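Local coordinates for protein Nrps/pks (Streptomyces albus, PDB 4OPE) that probably acts as a ketosynthase domain of an AT-less type I polyketide synthase, catalysing chain-extending condensation in oxazolomycin assembly, at residues V12-R17 / D22-F27; P78-M83 / S454-E459; V450-A455 / E546-G551; E463-T468 / D510-H515; E470-E475 / D503-L508. All coordinates share one frame; numbering follows the deposited sequence. Where two conformers were deposited one is given.

Interaction 1: V12-R17 / D22-F27; sequences VGVAGR and DDLAQF
R17 turns CG beside its own backbone N (chi1 -59°) and bends about the CG-CD bond (chi3 64°), while L24 swings CG beside its own N (chi1 -65°); R17 thereby reaches D22 while L24 turns its methyls back onto V14 and G16. Here strand 9-17, in the middle of the large mixed sheet of the thiolase-type ketosynthase fold, passes by a short loop into helix 24-33, whose first residues fold back over the strand end. R17 NE lies 3.5 Å from D22 OD1 in a salt bridge, OD1 sitting near the edge of the guanidinium and the two planar groups being steeply inclined to one another. Both partners are held elsewhere too, R17 NH2 by D72 O and D22 OD2 by S71 OG. A leucine in place of R17 would probably leave D22 without its charged mate and D72 O without this donor. L24 splits its methyls: CD1 rests 3.9 Å from V14 CG1, and CD2 lies over the backbone at G16, 3.4 Å from G16 O. T362 of helix 356-370 touches both V14 and L24. At the helix start D23 is the N-cap, its OD1 accepting from Q26 N at 3.1 Å.

Interaction 2: P78-M83 / S454-E459; sequences PMFFRM and SARDAE
R456 lays its guanidinium against the M79-F80 peptide, so that M79 O and F80 CA both come over one face of the flat group. NH2 of R456 is 3.2 Å from M79 O, but the angle is too poor for a hydrogen bond, and the contact is one of packing against the backbone. CB of M79, a selenomethionine, lies 3.8 Å from R456 NH1, and the rest of that side chain leads away. Further back along the arginine, CD comes obliquely to the F80 ring, 3.9 Å from CD2. The reach comes from R456 placing CG anti to its backbone N (chi1 -159°) and running extended as far as NE. On the other side, residues M79 to R82 form a type I beta turn, and M83 N bonds to P78 O at 3.0 Å. F80 N is bonded to D77 OD1, and the F80 ring meets W103 and F570 edge-to-face. The backbone N of R456 is held by Y568 OH, and D457, next in the chain, is the N-cap of helix 458-473. The contact therefore joins the loop between strand 75-76 and helix 85-90, in the ketosynthase core, to the junction where strand 449-455 ends and helix 458-473 begins.

Interaction 3: V450-A455 / E546-G551; sequences VCALSA and EAWVRG
Where A452 faces W548, their CA atoms 6.9 Å apart, strand 450-455 and helix 546-550 run almost parallel, with 7° between their directions and 9.2 Å between their axes. W548 carries nearly all of the contact: with CG anti to its backbone N (chi1 -178°), it sends the indole across to the strand. A452 CB sits over one face in a CH-pi contact, 3.4 Å from the centroid of the five-membered ring and almost on its normal. At the edge of the same ring, NE1 donates to L453 O over 3.0 Å in a fairly straight bond (163°). The carbonyl oxygen lies close to the indole plane, although the donor stands well above the carbonyl plane. The three-stranded antiparallel sheet of 449-455, 496-502 and 524-528 is thereby covered by helix 541-550 on the side to which A452 and S454 point. A phenylalanine replacing W548 would probably leave L453 O without this donor and A452 CB without part of the ring it packs on. S454 CB and OG approach CZ2, each at 4.0 Å, while OG is engaged by M494 N. R497, from the middle strand, makes a cation-pi contact with W548 and bonds its backbone O through NH1. At G551 the helix ends in a Schellman motif.

Interaction 4: E463-T468 / D510-H515; sequences EHTART and DALEDH
Apolar packing between T465, T468 and L512 makes the contact, all three buried. L512 is met from the other helix by two threonine methyls: CG2 of T465 lies 4.1 Å from L512 CB, and CG2 of T468 lies 4.0 Å from CD1. The base and one branch of the leucine are thus each touched by a different turn of helix 458-473. With OG1 beside the backbone N (chi1 -65° in T465, -63° in T468), CG2 falls anti to that N and faces L512. The two helices, 458-473 and 505-516, run in roughly opposite directions over the same face of the three-stranded antiparallel sheet, an alpha/beta layer resembling the linker domain that flanks the ketosynthase in modular polyketide synthases. T465 also touches L453 and L498 of the sheet, and L512 touches V500. Charge crosses between the helices as well, D510 and E513 each pairing with R473. The threonine hydroxyls bond within their own helix. T468 OG1 donates to H464 O at 2.9 Å, and T468 N reaches the same oxygen, also at 2.9 Å, from the opposite face of its plane. T465 OG1 is likewise hydrogen-bonded to L461 O, one turn back.

Interaction 5: E470-E475 / D503-L508; sequences EFLRGE and DTVDDL
L472 enters the contact with CB 4.0 Å from V505 CG1, and its branches then part. CG stands beside its own backbone N (chi1 -67°), from where CD2 stays on the valine, 4.1 Å from V505 CG1, whereas CD1 runs on to L508 and meets CD2 there at 3.4 Å. One leucine thus bridges two successive turns of helix 505-516. V505 turns CG1 anti to its N, bringing this methyl against both the side chain and the carbonyl of L472. L508 continues the apolar layer down to V500 and F502 of the sheet beneath.

The polar side of the contact lies near the end of helix 458-473, where G474 leaves helical geometry. A water donates to L472 O at 2.9 Å and to D506 OD1 at 2.8 Å, linking this late carbonyl to the aspartate on the facing helix. The R473 guanidinium passes obliquely by D506 O, at a distance too long for a bond; its firm partners lie further along helix 505-516, where NE pairs with E513 and NH2 with D510.

The start of that helix is fixed by T504 and D507. D507 N donates to T504 OG1 at 3.2 Å, while T504 N donates to D507 OD2 at 2.9 Å. T504 OG1 also donates to OD2, from the same side of the carboxylate plane as T504 N. R523 pairs with D507 OD1, and the reciprocal threonine-aspartate bonding is that of a capping box.

Interaction 1 lies in the ketosynthase core, its centre 20 to 26 Å from the other four, while interactions 3, 4 and 5 belong to the smaller alpha/beta layer built on strands 449-455, 496-502 and 524-528. Interactions 4 and 5, with centres 10 Å apart, both join helices 458-473 and 505-516; R473 ties one to the other by reaching E513 and D510. Interaction 3 uses the opposite face of the sheet, and C451 CB meets L508 CD1 of interaction 5 at 3.7 Å. Interaction 2, sharing S454 and A455 with interaction 3, links this layer to the core. In sequence the segments of interactions 4 and 5 fall between those of interaction 3, consistent with one compact unit docked on the ketosynthase.

Interaction 1: V12-R17 / D22-F27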
# COMPACT_ATOMS: atom_id res chain seq x y z
N VAL A 12 -14.42 -14.01 9.27
CA VAL A 12 -14.66 -15.40 9.57
C VAL A 12 -13.44 -16.14 10.04
O VAL A 12 -13.49 -17.32 10.16
CB VAL A 12 -15.20 -16.13 8.34
CG1 VAL A 12 -16.43 -15.43 7.81
CG2 VAL A 12 -14.13 -16.26 7.25
N GLY A 13 -12.33 -15.48 10.28
CA GLY A 13 -11.19 -16.16 10.93
C GLY A 13 -10.14 -15.14 11.28
O GLY A 13 -10.10 -14.09 10.71
N VAL A 14 -9.28 -15.47 12.21
CA VAL A 14 -8.21 -14.56 12.61
C VAL A 14 -7.03 -15.36 13.08
O VAL A 14 -7.20 -16.45 13.63
CB VAL A 14 -8.69 -13.57 13.73
CG1 VAL A 14 -9.33 -14.31 14.92
CG2 VAL A 14 -7.58 -12.62 14.19
N ALA A 15 -5.85 -14.81 12.91
CA ALA A 15 -4.64 -15.42 13.38
C ALA A 15 -3.57 -14.38 13.63
O ALA A 15 -3.61 -13.30 13.06
CB ALA A 15 -4.19 -16.45 12.37
N GLY A 16 -2.62 -14.69 14.49
CA GLY A 16 -1.62 -13.72 14.91
C GLY A 16 -0.56 -14.21 15.88
O GLY A 16 -0.78 -15.16 16.61
N ARG A 17 0.62 -13.60 15.85
CA ARG A 17 1.60 -13.74 16.92
C ARG A 17 1.91 -12.38 17.44
O ARG A 17 2.11 -11.46 16.67
CB ARG A 17 2.89 -14.32 16.40
CG ARG A 17 2.70 -15.67 15.76
CD ARG A 17 3.91 -16.06 14.94
NE ARG A 17 5.08 -16.22 15.80
CZ ARG A 17 6.31 -16.42 15.35
NH1 ARG A 17 6.54 -16.48 14.05
NH2 ARG A 17 7.31 -16.54 16.20
N ASP A 22 2.45 -16.85 21.02
CA ASP A 22 2.73 -17.51 19.73
C ASP A 22 1.47 -17.95 19.01
O ASP A 22 1.50 -18.28 17.84
CB ASP A 22 3.74 -18.63 19.90
CG ASP A 22 5.20 -18.10 19.92
OD1 ASP A 22 5.50 -17.06 19.21
OD2 ASP A 22 6.01 -18.72 20.65
N ASP A 23 0.35 -17.90 19.71
CA ASP A 23 -0.95 -18.04 19.10
C ASP A 23 -1.95 -17.29 19.95
O ASP A 23 -1.65 -16.88 21.07
CB ASP A 23 -1.31 -19.53 19.01
CG ASP A 23 -1.16 -20.27 20.36
OD1 ASP A 23 -1.62 -19.83 21.42
OD2 ASP A 23 -0.58 -21.35 20.34
N LEU A 24 -3.15 -17.17 19.43
CA LEU A 24 -4.18 -16.38 20.02
C LEU A 24 -4.74 -16.91 21.32
O LEU A 24 -5.33 -16.14 22.09
CB LEU A 24 -5.33 -16.20 19.04
CG LEU A 24 -5.00 -15.40 17.78
CD1 LEU A 24 -6.26 -14.63 17.33
CD2 LEU A 24 -3.83 -14.45 17.94
N ALA A 25 -4.58 -18.20 21.59
CA ALA A 25 -5.00 -18.71 22.89
C ALA A 25 -4.11 -18.13 23.97
O ALA A 25 -4.57 -17.74 25.03
CB ALA A 25 -4.95 -20.22 22.93
N GLN A 26 -2.82 -18.07 23.67
CA GLN A 26 -1.86 -17.51 24.58
C GLN A 26 -2.07 -15.99 24.63
O GLN A 26 -2.02 -15.39 25.68
CB GLN A 26 -0.45 -17.94 24.15
CG GLN A 26 0.65 -17.61 25.14
CD GLN A 26 0.35 -18.11 26.54
OE1 GLN A 26 0.03 -19.29 26.72
NE2 GLN A 26 0.42 -17.23 27.54
N PHE A 27 -2.41 -15.36 23.51
CA PHE A 27 -2.70 -13.95 23.53
C PHE A 27 -3.82 -13.66 24.47
O PHE A 27 -3.77 -12.69 25.25
CB PHE A 27 -3.08 -13.52 22.10
CG PHE A 27 -3.15 -12.02 21.87
CD1 PHE A 27 -2.23 -11.16 22.41
CD2 PHE A 27 -4.14 -11.49 21.04
CE1 PHE A 27 -2.30 -9.79 22.14
CE2 PHE A 27 -4.20 -10.13 20.76
CZ PHE A 27 -3.29 -9.28 21.31

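Interaction 2: P78-M83 / S454-E459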
# COMPACT_ATOMS: atom_id res chain seq x y z
N PRO A 78 11.10 -23.32 5.21
CA PRO A 78 11.25 -22.98 3.77
C PRO A 78 10.79 -24.12 2.85
O PRO A 78 10.25 -23.87 1.74
CB PRO A 78 12.75 -22.74 3.59
CG PRO A 78 13.40 -23.27 4.84
CD PRO A 78 12.38 -23.32 5.94
N MSE A 79 11.01 -25.36 3.30
CA MSE A 79 10.68 -26.53 2.50
C MSE A 79 9.19 -26.57 2.33
O MSE A 79 8.70 -27.02 1.30
CB MSE A 79 11.20 -27.84 3.08
CG MSE A 79 12.73 -27.97 3.19
SE MSE A 79 13.75 -27.66 1.50
CE MSE A 79 15.19 -26.54 2.26
N PHE A 80 8.46 -26.10 3.34
CA PHE A 80 7.00 -26.15 3.32
C PHE A 80 6.58 -25.22 2.25
O PHE A 80 5.75 -25.55 1.40
CB PHE A 80 6.37 -25.77 4.70
CG PHE A 80 4.88 -25.85 4.73
CD1 PHE A 80 4.09 -24.88 4.12
CD2 PHE A 80 4.25 -26.88 5.38
CE1 PHE A 80 2.71 -24.94 4.16
CE2 PHE A 80 2.86 -26.96 5.44
CZ PHE A 80 2.09 -25.98 4.82
N PHE A 81 7.19 -24.06 2.25
CA PHE A 81 6.85 -23.03 1.28
C PHE A 81 7.62 -23.06 -0.04
O PHE A 81 7.60 -22.07 -0.72
CB PHE A 81 6.94 -21.66 1.94
CG PHE A 81 5.93 -21.49 3.02
CD1 PHE A 81 4.59 -21.31 2.71
CD2 PHE A 81 6.30 -21.58 4.33
CE1 PHE A 81 3.64 -21.18 3.70
CE2 PHE A 81 5.37 -21.44 5.32
CZ PHE A 81 4.03 -21.24 5.02
N ARG A 82 8.26 -24.17 -0.38
CA ARG A 82 8.92 -24.36 -1.67
C ARG A 82 9.95 -23.28 -1.98
O ARG A 82 9.95 -22.65 -3.04
CB ARG A 82 7.89 -24.47 -2.80
CG ARG A 82 6.95 -25.66 -2.66
CD ARG A 82 6.29 -26.02 -3.98
NE ARG A 82 5.21 -27.00 -3.79
CZ ARG A 82 5.36 -28.30 -3.95
NH1 ARG A 82 4.35 -29.12 -3.73
NH2 ARG A 82 6.54 -28.76 -4.34
N MSE A 83 10.84 -23.05 -1.04
CA MSE A 83 11.89 -22.09 -1.27
C MSE A 83 13.12 -22.67 -0.65
O MSE A 83 13.06 -23.49 0.25
CB MSE A 83 11.39 -20.70 -0.83
CG MSE A 83 11.99 -20.18 0.48
SE MSE A 83 11.40 -18.36 1.05
CE MSE A 83 9.58 -18.35 0.32
N SER A 454 -2.90 -34.78 9.65
CA SER A 454 -1.84 -34.98 8.70
C SER A 454 -0.80 -33.93 8.85
O SER A 454 -1.03 -32.88 9.43
CB SER A 454 -2.35 -35.00 7.24
OG SER A 454 -2.98 -33.79 6.85
N ALA A 455 0.37 -34.22 8.29
CA ALA A 455 1.43 -33.29 8.32
C ALA A 455 2.34 -33.60 7.13
O ALA A 455 2.22 -34.64 6.48
CB ALA A 455 2.18 -33.39 9.63
N ARG A 456 3.25 -32.68 6.85
CA ARG A 456 4.14 -32.82 5.71
C ARG A 456 5.19 -33.90 5.91
O ARG A 456 5.68 -34.44 4.93
CB ARG A 456 4.83 -31.52 5.43
CG ARG A 456 5.34 -31.41 4.03
CD ARG A 456 5.97 -30.06 3.87
NE ARG A 456 6.79 -30.01 2.68
CZ ARG A 456 8.08 -30.28 2.62
NH1 ARG A 456 8.76 -30.62 3.71
NH2 ARG A 456 8.69 -30.18 1.45
N ASP A 457 5.59 -34.17 7.15
CA ASP A 457 6.43 -35.31 7.43
C ASP A 457 6.18 -35.88 8.85
O ASP A 457 5.32 -35.38 9.58
CB ASP A 457 7.90 -35.00 7.14
CG ASP A 457 8.45 -33.99 8.06
OD1 ASP A 457 8.17 -34.06 9.29
OD2 ASP A 457 9.21 -33.12 7.57
N ALA A 458 6.92 -36.92 9.22
CA ALA A 458 6.70 -37.63 10.46
C ALA A 458 6.97 -36.84 11.72
O ALA A 458 6.27 -36.96 12.70
CB ALA A 458 7.51 -38.93 10.47
N GLU A 459 8.03 -36.05 11.70
CA GLU A 459 8.41 -35.19 12.81
C GLU A 459 7.33 -34.08 12.97
O GLU A 459 6.93 -33.75 14.06
CB GLU A 459 9.80 -34.63 12.50
CG GLU A 459 10.56 -33.97 13.63
CD GLU A 459 11.85 -33.26 13.15
OE1 GLU A 459 11.79 -32.10 12.61
OE2 GLU A 459 12.94 -33.85 13.33

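Interaction 3: V450-A455 / E546-G551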
# COMPACT_ATOMS: atom_id res chain seq x y z
N VAL A 450 -14.18 -39.74 13.88
CA VAL A 450 -12.82 -39.94 13.43
C VAL A 450 -12.07 -38.66 13.65
O VAL A 450 -12.58 -37.59 13.33
CB VAL A 450 -12.74 -40.32 11.94
CG1 VAL A 450 -13.38 -39.26 11.07
CG2 VAL A 450 -11.29 -40.55 11.55
N CYS A 451 -10.88 -38.79 14.22
CA CYS A 451 -9.95 -37.70 14.31
C CYS A 451 -8.90 -37.92 13.26
O CYS A 451 -8.13 -38.86 13.33
CB CYS A 451 -9.26 -37.68 15.66
SG CYS A 451 -7.73 -36.70 15.74
N ALA A 452 -8.83 -37.03 12.31
CA ALA A 452 -7.92 -37.25 11.20
C ALA A 452 -6.87 -36.12 11.15
O ALA A 452 -7.22 -34.96 11.03
CB ALA A 452 -8.74 -37.33 9.93
N LEU A 453 -5.60 -36.48 11.25
CA LEU A 453 -4.50 -35.53 11.30
C LEU A 453 -3.57 -35.82 10.17
O LEU A 453 -3.44 -36.98 9.77
CB LEU A 453 -3.69 -35.68 12.57
CG LEU A 453 -4.37 -35.45 13.91
CD1 LEU A 453 -3.36 -35.57 15.04
CD2 LEU A 453 -4.96 -34.07 13.95
N SER A 454 -2.90 -34.78 9.65
CA SER A 454 -1.84 -34.98 8.70
C SER A 454 -0.80 -33.93 8.85
O SER A 454 -1.03 -32.88 9.43
CB SER A 454 -2.35 -35.00 7.24
OG SER A 454 -2.98 -33.79 6.85
N ALA A 455 0.37 -34.22 8.29
CA ALA A 455 1.43 -33.29 8.32
C ALA A 455 2.34 -33.60 7.13
O ALA A 455 2.22 -34.64 6.48
CB ALA A 455 2.18 -33.39 9.63
N GLU A 546 -9.86 -45.67 8.21
CA GLU A 546 -8.97 -46.48 7.35
C GLU A 546 -8.67 -45.80 6.00
O GLU A 546 -7.60 -45.93 5.43
CB GLU A 546 -9.55 -47.90 7.17
CG GLU A 546 -9.43 -48.80 8.42
CD GLU A 546 -10.13 -50.17 8.27
OE1 GLU A 546 -11.22 -50.23 7.65
OE2 GLU A 546 -9.60 -51.20 8.77
N ALA A 547 -9.64 -45.07 5.48
CA ALA A 547 -9.50 -44.41 4.20
C ALA A 547 -8.54 -43.25 4.29
O ALA A 547 -7.72 -43.07 3.44
CB ALA A 547 -10.86 -43.94 3.72
N TRP A 548 -8.66 -42.46 5.36
CA TRP A 548 -7.77 -41.37 5.64
C TRP A 548 -6.33 -41.80 5.69
O TRP A 548 -5.47 -41.17 5.08
CB TRP A 548 -8.16 -40.73 6.96
CG TRP A 548 -7.32 -39.55 7.33
CD1 TRP A 548 -6.36 -39.47 8.34
CD2 TRP A 548 -7.34 -38.30 6.70
NE1 TRP A 548 -5.81 -38.23 8.35
CE2 TRP A 548 -6.39 -37.49 7.35
CE3 TRP A 548 -8.06 -37.77 5.64
CZ2 TRP A 548 -6.16 -36.18 6.97
CZ3 TRP A 548 -7.83 -36.46 5.25
CH2 TRP A 548 -6.89 -35.68 5.91
N VAL A 549 -6.06 -42.84 6.45
CA VAL A 549 -4.71 -43.40 6.50
C VAL A 549 -4.17 -43.92 5.16
O VAL A 549 -2.97 -43.77 4.87
CB VAL A 549 -4.62 -44.45 7.63
CG1 VAL A 549 -3.31 -45.19 7.61
CG2 VAL A 549 -4.78 -43.72 8.96
N ARG A 550 -5.03 -44.46 4.30
CA ARG A 550 -4.57 -44.81 2.91
C ARG A 550 -4.20 -43.60 2.04
O ARG A 550 -3.44 -43.76 1.05
CB ARG A 550 -5.63 -45.55 2.12
CG ARG A 550 -6.09 -46.88 2.67
CD ARG A 550 -6.93 -47.57 1.62
NE ARG A 550 -8.31 -47.11 1.55
CZ ARG A 550 -9.28 -47.54 2.35
NH1 ARG A 550 -9.04 -48.40 3.34
NH2 ARG A 550 -10.49 -47.07 2.19
N GLY A 551 -4.77 -42.44 2.36
CA GLY A 551 -4.53 -41.20 1.62
C GLY A 551 -5.77 -40.55 1.06
O GLY A 551 -5.68 -39.54 0.36

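Interaction 4: E463-T468 / D510-H515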
# COMPACT_ATOMS: atom_id res chain seq x y z
N GLU A 463 4.74 -33.55 16.30
CA GLU A 463 4.49 -32.32 17.05
C GLU A 463 3.00 -32.04 17.09
O GLU A 463 2.42 -31.82 18.15
CB GLU A 463 5.17 -31.12 16.42
CG GLU A 463 6.31 -30.50 17.22
CD GLU A 463 6.48 -29.00 16.93
OE1 GLU A 463 6.64 -28.60 15.75
OE2 GLU A 463 6.45 -28.21 17.91
N HIS A 464 2.39 -32.12 15.92
CA HIS A 464 0.95 -31.87 15.75
C HIS A 464 0.08 -32.73 16.67
O HIS A 464 -0.81 -32.23 17.39
CB HIS A 464 0.63 -32.07 14.28
CG HIS A 464 -0.75 -31.70 13.89
ND1 HIS A 464 -1.42 -30.64 14.45
CD2 HIS A 464 -1.59 -32.26 12.98
CE1 HIS A 464 -2.62 -30.56 13.91
NE2 HIS A 464 -2.75 -31.53 13.01
N THR A 465 0.37 -34.03 16.69
CA THR A 465 -0.32 -34.98 17.57
C THR A 465 -0.17 -34.57 19.02
O THR A 465 -1.15 -34.50 19.76
CB THR A 465 0.22 -36.41 17.38
OG1 THR A 465 -0.08 -36.86 16.05
CG2 THR A 465 -0.43 -37.38 18.35
N ALA A 466 1.05 -34.25 19.42
CA ALA A 466 1.32 -33.76 20.79
C ALA A 466 0.56 -32.47 21.14
O ALA A 466 -0.00 -32.34 22.24
CB ALA A 466 2.83 -33.55 20.98
N ARG A 467 0.56 -31.50 20.23
CA ARG A 467 -0.10 -30.23 20.50
C ARG A 467 -1.58 -30.44 20.64
O ARG A 467 -2.22 -29.81 21.47
CB ARG A 467 0.19 -29.27 19.38
CG ARG A 467 1.58 -28.69 19.40
CD ARG A 467 2.06 -28.22 18.03
NE ARG A 467 1.12 -27.32 17.38
CZ ARG A 467 0.98 -26.01 17.67
NH1 ARG A 467 0.08 -25.29 16.99
NH2 ARG A 467 1.72 -25.42 18.62
N THR A 468 -2.13 -31.33 19.82
CA THR A 468 -3.55 -31.61 19.83
C THR A 468 -4.01 -32.32 21.12
O THR A 468 -5.00 -31.92 21.78
CB THR A 468 -3.91 -32.46 18.58
OG1 THR A 468 -3.65 -31.69 17.38
CG2 THR A 468 -5.39 -32.86 18.61
N ASP A 510 -6.31 -39.73 25.43
CA ASP A 510 -5.75 -41.00 25.83
C ASP A 510 -5.06 -41.72 24.66
O ASP A 510 -3.94 -42.24 24.79
CB ASP A 510 -6.87 -41.92 26.32
CG ASP A 510 -7.39 -41.56 27.72
OD1 ASP A 510 -6.71 -40.83 28.47
OD2 ASP A 510 -8.49 -42.05 28.07
N ALA A 511 -5.76 -41.80 23.52
CA ALA A 511 -5.21 -42.56 22.44
C ALA A 511 -3.99 -41.87 21.86
O ALA A 511 -2.99 -42.52 21.56
CB ALA A 511 -6.24 -42.78 21.34
N LEU A 512 -4.08 -40.56 21.67
CA LEU A 512 -2.98 -39.76 21.16
C LEU A 512 -1.79 -39.84 22.12
O LEU A 512 -0.68 -40.01 21.71
CB LEU A 512 -3.42 -38.31 20.95
CG LEU A 512 -4.58 -38.12 19.97
CD1 LEU A 512 -4.83 -36.66 19.74
CD2 LEU A 512 -4.39 -38.77 18.62
N GLU A 513 -2.02 -39.76 23.40
CA GLU A 513 -0.89 -39.88 24.35
C GLU A 513 -0.25 -41.28 24.27
O GLU A 513 0.97 -41.40 24.22
CB GLU A 513 -1.35 -39.51 25.76
CG GLU A 513 -1.75 -38.04 25.82
CD GLU A 513 -2.10 -37.53 27.21
OE1 GLU A 513 -1.99 -38.29 28.23
OE2 GLU A 513 -2.50 -36.32 27.27
N ASP A 514 -1.06 -42.33 24.17
CA ASP A 514 -0.55 -43.68 24.01
C ASP A 514 0.34 -43.75 22.78
O ASP A 514 1.41 -44.31 22.82
CB ASP A 514 -1.68 -44.71 23.91
CG ASP A 514 -2.37 -44.97 25.24
OD1 ASP A 514 -1.78 -44.69 26.29
OD2 ASP A 514 -3.53 -45.46 25.27
N HIS A 515 -0.10 -43.16 21.69
CA HIS A 515 0.63 -43.29 20.44
C HIS A 515 1.96 -42.61 20.62
O HIS A 515 2.96 -43.12 20.17
CB HIS A 515 -0.18 -42.70 19.27
CG HIS A 515 0.56 -42.66 17.97
ND1 HIS A 515 1.36 -41.60 17.59
CD2 HIS A 515 0.61 -43.54 16.94
CE1 HIS A 515 1.87 -41.83 16.40
NE2 HIS A 515 1.43 -43.00 15.98

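Interaction 5: E470-E475 / D503-L508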
# COMPACT_ATOMS: atom_id res chain seq x y z
N GLU A 470 -2.51 -32.10 23.86
CA GLU A 470 -2.33 -31.17 24.95
C GLU A 470 -3.49 -30.16 25.03
O GLU A 470 -3.96 -29.82 26.11
CB GLU A 470 -0.98 -30.47 24.82
CG GLU A 470 -0.70 -29.45 25.90
CD GLU A 470 0.49 -28.55 25.56
OE1 GLU A 470 0.57 -28.05 24.39
OE2 GLU A 470 1.34 -28.34 26.46
N PHE A 471 -3.95 -29.71 23.89
CA PHE A 471 -5.08 -28.84 23.83
C PHE A 471 -6.33 -29.50 24.37
O PHE A 471 -7.15 -28.84 25.02
CB PHE A 471 -5.33 -28.43 22.38
CG PHE A 471 -6.57 -27.65 22.18
CD1 PHE A 471 -6.61 -26.31 22.53
CD2 PHE A 471 -7.70 -28.24 21.69
CE1 PHE A 471 -7.75 -25.57 22.37
CE2 PHE A 471 -8.87 -27.50 21.52
CZ PHE A 471 -8.89 -26.16 21.84
N LEU A 472 -6.50 -30.78 24.05
CA LEU A 472 -7.68 -31.56 24.44
C LEU A 472 -7.74 -31.89 25.92
O LEU A 472 -8.80 -32.10 26.44
CB LEU A 472 -7.71 -32.88 23.66
CG LEU A 472 -7.93 -32.83 22.15
CD1 LEU A 472 -7.75 -34.23 21.59
CD2 LEU A 472 -9.31 -32.31 21.76
N ARG A 473 -6.58 -31.93 26.57
CA ARG A 473 -6.50 -32.04 28.02
C ARG A 473 -6.71 -30.67 28.70
O ARG A 473 -7.07 -30.61 29.87
CB ARG A 473 -5.13 -32.54 28.42
CG ARG A 473 -4.78 -33.93 27.98
CD ARG A 473 -5.41 -34.94 28.90
NE ARG A 473 -4.95 -36.27 28.54
CZ ARG A 473 -5.69 -37.39 28.62
NH1 ARG A 473 -6.94 -37.36 29.04
NH2 ARG A 473 -5.15 -38.55 28.25
N GLY A 474 -6.42 -29.58 27.99
CA GLY A 474 -6.48 -28.23 28.55
C GLY A 474 -7.74 -27.51 28.16
O GLY A 474 -8.84 -27.95 28.50
N GLU A 475 -7.62 -26.44 27.39
CA GLU A 475 -8.79 -25.61 27.11
C GLU A 475 -9.74 -26.31 26.15
O GLU A 475 -10.88 -25.92 26.01
CB GLU A 475 -8.41 -24.23 26.55
CG GLU A 475 -7.26 -23.53 27.29
CD GLU A 475 -7.57 -22.11 27.78
OE1 GLU A 475 -6.85 -21.15 27.38
OE2 GLU A 475 -8.52 -21.95 28.59
N ASP A 503 -14.88 -41.45 20.93
CA ASP A 503 -16.24 -41.13 21.38
C ASP A 503 -16.28 -39.77 22.05
O ASP A 503 -17.28 -39.06 22.00
CB ASP A 503 -16.69 -42.16 22.44
CG ASP A 503 -16.66 -43.58 21.96
OD1 ASP A 503 -17.16 -43.84 20.84
OD2 ASP A 503 -16.16 -44.44 22.73
N THR A 504 -15.20 -39.46 22.77
CA THR A 504 -15.08 -38.26 23.54
C THR A 504 -13.68 -37.70 23.45
O THR A 504 -12.72 -38.35 23.04
CB THR A 504 -15.31 -38.52 25.04
OG1 THR A 504 -14.25 -39.36 25.54
CG2 THR A 504 -16.62 -39.20 25.25
N VAL A 505 -13.57 -36.48 23.92
CA VAL A 505 -12.32 -35.79 23.99
C VAL A 505 -11.28 -36.50 24.88
O VAL A 505 -10.14 -36.64 24.49
CB VAL A 505 -12.63 -34.38 24.44
CG1 VAL A 505 -11.42 -33.75 25.03
CG2 VAL A 505 -13.15 -33.59 23.26
N ASP A 506 -11.68 -36.96 26.05
CA ASP A 506 -10.71 -37.61 26.95
C ASP A 506 -10.18 -38.88 26.32
O ASP A 506 -8.97 -39.20 26.39
CB ASP A 506 -11.36 -38.05 28.25
CG ASP A 506 -11.69 -36.92 29.14
OD1 ASP A 506 -11.50 -35.76 28.72
OD2 ASP A 506 -12.16 -37.22 30.29
N ASP A 507 -11.09 -39.65 25.72
CA ASP A 507 -10.62 -40.88 25.18
C ASP A 507 -9.80 -40.66 23.94
O ASP A 507 -8.93 -41.44 23.66
CB ASP A 507 -11.71 -41.98 25.08
CG ASP A 507 -12.63 -41.82 23.91
OD1 ASP A 507 -12.16 -41.96 22.77
OD2 ASP A 507 -13.85 -41.63 24.16
N LEU A 508 -10.02 -39.57 23.23
CA LEU A 508 -9.13 -39.18 22.12
C LEU A 508 -7.73 -38.81 22.64
O LEU A 508 -6.72 -39.34 22.14
CB LEU A 508 -9.71 -38.01 21.38
CG LEU A 508 -8.89 -37.39 20.24
CD1 LEU A 508 -8.56 -38.42 19.20
CD2 LEU A 508 -9.69 -36.25 19.63
O HOH W 1 -9.10 -34.65 27.89